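Local atomic coordinates of ganglioside-induced differentiation-associated protein 2 (Homo sapiens, PDB entry 4UML), a protein that carries an amino-terminal macro domain, a fold that binds ADP-ribose in many relatives, and probably acts in signalling, although its exact activity is not established. Residues 57-62 and 206-211; 71-76 and 165-170. One frame throughout, in Å; residues are numbered along the deposited sequence.

Contact 1: residues 57-62 and 206-211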
# COMPACT_ATOMS: atom_id res chain seq x y z
N VAL A 57 -2.91 -9.06 -8.22
CA VAL A 57 -1.95 -7.98 -8.14
C VAL A 57 -2.12 -7.04 -9.31
O VAL A 57 -2.26 -7.50 -10.46
CB VAL A 57 -0.52 -8.53 -8.17
CG1 VAL A 57 0.49 -7.40 -8.32
CG2 VAL A 57 -0.26 -9.31 -6.91
N VAL A 58 -2.11 -5.75 -9.02
CA VAL A 58 -2.19 -4.71 -10.01
C VAL A 58 -1.09 -3.66 -9.77
O VAL A 58 -0.92 -3.15 -8.65
CB VAL A 58 -3.57 -4.01 -9.93
CG1 VAL A 58 -3.66 -2.91 -10.95
CG2 VAL A 58 -4.73 -5.00 -10.04
N LEU A 59 -0.35 -3.32 -10.83
CA LEU A 59 0.55 -2.18 -10.80
C LEU A 59 -0.06 -1.03 -11.57
O LEU A 59 -0.40 -1.17 -12.75
CB LEU A 59 1.89 -2.54 -11.41
CG LEU A 59 2.93 -1.41 -11.50
CD1 LEU A 59 3.33 -0.92 -10.13
CD2 LEU A 59 4.18 -1.88 -12.23
N TRP A 60 -0.19 0.13 -10.93
CA TRP A 60 -0.89 1.24 -11.55
C TRP A 60 -0.16 2.50 -11.27
O TRP A 60 0.05 2.85 -10.10
CB TRP A 60 -2.29 1.35 -10.98
CG TRP A 60 -3.05 2.51 -11.47
CD1 TRP A 60 -3.47 2.72 -12.77
CD2 TRP A 60 -3.53 3.62 -10.71
NE1 TRP A 60 -4.16 3.91 -12.85
CE2 TRP A 60 -4.23 4.47 -11.60
CE3 TRP A 60 -3.44 3.99 -9.36
CZ2 TRP A 60 -4.81 5.66 -11.19
CZ3 TRP A 60 -4.03 5.16 -8.94
CH2 TRP A 60 -4.72 5.98 -9.85
N LYS A 61 0.23 3.21 -12.33
CA LYS A 61 0.82 4.52 -12.14
C LYS A 61 -0.27 5.57 -11.99
O LYS A 61 -0.97 5.87 -12.94
CB LYS A 61 1.77 4.89 -13.30
CG LYS A 61 2.44 6.25 -13.07
CD LYS A 61 3.76 6.36 -13.81
CE LYS A 61 3.54 6.52 -15.31
NZ LYS A 61 2.86 7.81 -15.59
N GLY A 62 -0.43 6.11 -10.79
CA GLY A 62 -1.48 7.10 -10.53
C GLY A 62 -1.57 7.46 -9.07
O GLY A 62 -0.83 6.90 -8.24
N PHE A 206 -0.76 -1.71 -6.25
CA PHE A 206 0.41 -0.90 -5.97
C PHE A 206 0.34 0.35 -6.83
O PHE A 206 0.63 0.28 -8.03
CB PHE A 206 1.67 -1.69 -6.26
CG PHE A 206 1.85 -2.92 -5.40
CD1 PHE A 206 2.28 -2.81 -4.08
CD2 PHE A 206 1.67 -4.18 -5.93
CE1 PHE A 206 2.47 -3.93 -3.29
CE2 PHE A 206 1.87 -5.33 -5.14
CZ PHE A 206 2.26 -5.20 -3.82
N ALA A 207 -0.11 1.46 -6.23
CA ALA A 207 -0.13 2.77 -6.85
C ALA A 207 1.25 3.40 -6.78
O ALA A 207 1.81 3.59 -5.68
CB ALA A 207 -1.12 3.68 -6.14
N VAL A 208 1.80 3.74 -7.94
CA VAL A 208 3.17 4.27 -8.03
C VAL A 208 3.21 5.59 -8.80
O VAL A 208 2.29 5.92 -9.52
CB VAL A 208 4.14 3.26 -8.65
CG1 VAL A 208 4.23 2.02 -7.78
CG2 VAL A 208 3.78 2.89 -10.09
N SER A 209 4.28 6.36 -8.61
CA SER A 209 4.54 7.52 -9.46
C SER A 209 5.70 7.17 -10.38
O SER A 209 6.21 6.05 -10.34
CB SER A 209 4.90 8.75 -8.63
OG SER A 209 6.16 8.58 -8.00
N ASP A 210 6.11 8.11 -11.22
CA ASP A 210 7.22 7.87 -12.15
C ASP A 210 8.50 7.54 -11.42
O ASP A 210 9.31 6.75 -11.89
CB ASP A 210 7.42 9.07 -13.09
CG ASP A 210 6.31 9.20 -14.12
OD1 ASP A 210 6.13 8.26 -14.92
OD2 ASP A 210 5.62 10.24 -14.12
N LEU A 211 8.66 8.12 -10.24
CA LEU A 211 9.80 7.82 -9.39
C LEU A 211 9.97 6.30 -9.17
O LEU A 211 11.08 5.78 -9.30
CB LEU A 211 9.66 8.59 -8.07
CG LEU A 211 10.76 8.46 -7.01
CD1 LEU A 211 12.13 8.89 -7.52
CD2 LEU A 211 10.38 9.27 -5.77
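Two donors grip the carbonyl oxygen of Trp60. Val208 N gives it a hydrogen bond of 2.9 Å, lying in the carbonyl plane, and the CA-H of Ala207 adds a second contact, with Ala207 CA 3.3 Å from Trp60 O. The bond belongs to a parallel ladder between strands 57-61 and 206-208, whose axes diverge by 21°. Phe206 N opens the ladder by meeting Val58 O at 2.8 Å, nearly along the C=O axis. Trp60 N returns a bond to Phe206 O at 3.0 Å, although this donor stands 29° out of the carbonyl plane, and Gly62 N closes the series on Val208 O.

On the sheet face of Leu59 and Phe206, Leu59 has CG anti to the backbone N (chi1 178°), and its CD1 reaches Val208 CG2 at 3.8 Å, the two side chains crossing at about a right angle. Helix 210-223 covers Leu59 through Tyr216 and Leu220, while Phe206 packs against Leu187 and Val190 of helix 179-197. On the face of Trp60, the indole turns its edge to the methyl of Ala207, with CE3 4.0 Å from Ala207 CB. Gly62 CA sits 3.4 Å above the indole plane, toward the rim, and a CB on Gly62 would collide with Trp60 CZ2.

From the end of the ladder the side chain of Lys61, bent at its last two torsions, passes alongside Asp210, and NZ makes a salt bridge of 3.4 Å with Asp210 OD1, between two exposed side chains. Ser209 caps helix 210-223: OG accepts a weak bond from Leu211 N and is also bonded to Glu212 OE1. Such pairing of the first strand with the last, followed at once by a helix, is characteristic of the outer edge of the macro-domain α/β/α sheet.

Contact 2: residues 71-76 and 165-170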
# COMPACT_ATOMS: atom_id res chain seq x y z
N ALA A 71 -10.09 -0.05 0.91
CA ALA A 71 -9.21 0.85 1.63
C ALA A 71 -8.05 1.30 0.75
O ALA A 71 -7.51 0.54 -0.07
CB ALA A 71 -8.67 0.17 2.88
N ILE A 72 -7.68 2.55 0.92
CA ILE A 72 -6.41 3.06 0.43
C ILE A 72 -5.53 3.36 1.63
O ILE A 72 -6.01 3.55 2.76
CB ILE A 72 -6.55 4.26 -0.53
CG1 ILE A 72 -7.18 5.47 0.17
CG2 ILE A 72 -7.31 3.89 -1.78
CD1 ILE A 72 -6.58 6.74 -0.30
N VAL A 73 -4.23 3.37 1.37
CA VAL A 73 -3.23 3.51 2.39
C VAL A 73 -2.55 4.89 2.35
O VAL A 73 -2.11 5.35 1.31
CB VAL A 73 -2.17 2.42 2.24
CG1 VAL A 73 -1.08 2.59 3.30
CG2 VAL A 73 -2.77 1.02 2.31
N ASN A 74 -2.54 5.54 3.50
CA ASN A 74 -1.88 6.80 3.72
C ASN A 74 -0.61 6.49 4.50
O ASN A 74 -0.58 5.58 5.33
CB ASN A 74 -2.78 7.74 4.51
CG ASN A 74 -2.10 9.10 4.78
OD1 ASN A 74 -1.40 9.61 3.94
ND2 ASN A 74 -2.26 9.63 5.98
N THR A 75 0.46 7.17 4.13
CA THR A 75 1.74 7.04 4.82
C THR A 75 2.06 8.37 5.49
O THR A 75 1.88 9.44 4.87
CB THR A 75 2.85 6.52 3.91
OG1 THR A 75 3.97 6.12 4.70
CG2 THR A 75 3.29 7.53 2.84
N SER A 76 2.50 8.32 6.75
CA SER A 76 2.53 9.53 7.58
C SER A 76 3.65 9.54 8.62
O SER A 76 4.61 8.77 8.50
CB SER A 76 1.17 9.70 8.22
OG SER A 76 0.93 11.03 8.65
N VAL A 165 -7.34 -3.50 -1.59
CA VAL A 165 -6.47 -2.54 -0.90
C VAL A 165 -5.59 -1.83 -1.94
O VAL A 165 -4.98 -2.47 -2.80
CB VAL A 165 -5.61 -3.19 0.20
CG1 VAL A 165 -4.74 -2.16 0.93
CG2 VAL A 165 -6.49 -3.89 1.23
N GLY A 166 -5.65 -0.51 -1.93
CA GLY A 166 -4.76 0.34 -2.70
C GLY A 166 -3.57 0.79 -1.87
O GLY A 166 -3.71 1.64 -1.01
N PHE A 167 -2.42 0.21 -2.12
CA PHE A 167 -1.19 0.66 -1.48
C PHE A 167 -0.60 1.87 -2.17
O PHE A 167 -0.50 1.91 -3.38
CB PHE A 167 -0.11 -0.42 -1.48
CG PHE A 167 -0.30 -1.47 -0.44
CD1 PHE A 167 0.17 -1.27 0.86
CD2 PHE A 167 -0.91 -2.66 -0.76
CE1 PHE A 167 0.00 -2.24 1.83
CE2 PHE A 167 -1.07 -3.63 0.20
CZ PHE A 167 -0.64 -3.42 1.49
N CYS A 168 -0.17 2.84 -1.36
CA CYS A 168 0.80 3.83 -1.79
C CYS A 168 2.15 3.18 -1.59
O CYS A 168 2.28 2.10 -0.97
CB CYS A 168 0.69 5.12 -0.99
SG CYS A 168 1.06 4.91 0.79
N VAL A 169 3.18 3.83 -2.09
CA VAL A 169 4.53 3.44 -1.75
C VAL A 169 4.72 3.89 -0.31
O VAL A 169 4.71 5.10 -0.04
CB VAL A 169 5.53 4.09 -2.74
CG1 VAL A 169 6.96 3.77 -2.33
CG2 VAL A 169 5.26 3.56 -4.15
N ILE A 170 4.78 2.94 0.64
CA ILE A 170 4.75 3.33 2.05
C ILE A 170 6.01 4.11 2.49
O ILE A 170 5.94 4.95 3.38
CB ILE A 170 4.47 2.10 3.00
CG1 ILE A 170 3.01 1.65 2.77
CG2 ILE A 170 4.69 2.43 4.47
CD1 ILE A 170 2.59 0.38 3.50
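Strands 71-75 and 165-167 run parallel, their axes 4.7 Å apart at closest approach and inclined by 25°, with Ala71 facing Val165 and Ile72 facing Gly166. They are inner strands of the macro-domain sheet. Gly166 N bonds Ala71 O at 2.8 Å and an N-H...O angle of 170°, whereas the bond from Val73 N to Gly166 O is more bent, at 136°. Past this point the ladder stops and side chains bridge the chains.

Val73 packs across the contact with both branches. Its CG2 lies 4.0 Å from Val165 CG1 and equally near Phe167 CD1, while CG1 meets Cys168 SG and Ile170 CG1. Helix 139-159 covers this group through Val153. Asn74 points away, its OD1 bonded to Ser87 and its ND2 to His128.

Thr75 ties the loop end. With OG1 anti to the backbone N, the hydroxyl donates to Ile170 O at 2.6 Å, in the carbonyl plane and on a lone pair. An alanine here lacks the hydroxyl that bonds Ile170 O and the CG2 methyl near Cys168 SG, and would probably leave the 168-170 loop less firmly held to the strand. Buried beside these groups, Cys168 N finds no partner in the model, and on Phe167 the methyl CG1 of Val165 rests 4.0 Å above the ring plane, offset toward the rim.

From the N terminus, strand 57-61 comes first, followed by strand 71-75. The chain then passes through two helices, strands 113-117 and 125-129, and helix 139-159 before residues 165-170 close contact 2. After helix 179-197, residues 206-211 return to strand 57-61 and close contact 1. Contact 2 is therefore nested within the longer loop of contact 1, and the two do not cross. Their centres lie about 11 Å apart, joined where strands 203-208 and 164-167 are neighbours: Ala207 N probably bonds to Phe167 O, and Val208 CG1 packs on Val169 CG2. Together they unite four parallel strands that are adjacent in the sheet, from the outermost strand 57-61 inward to 71-75.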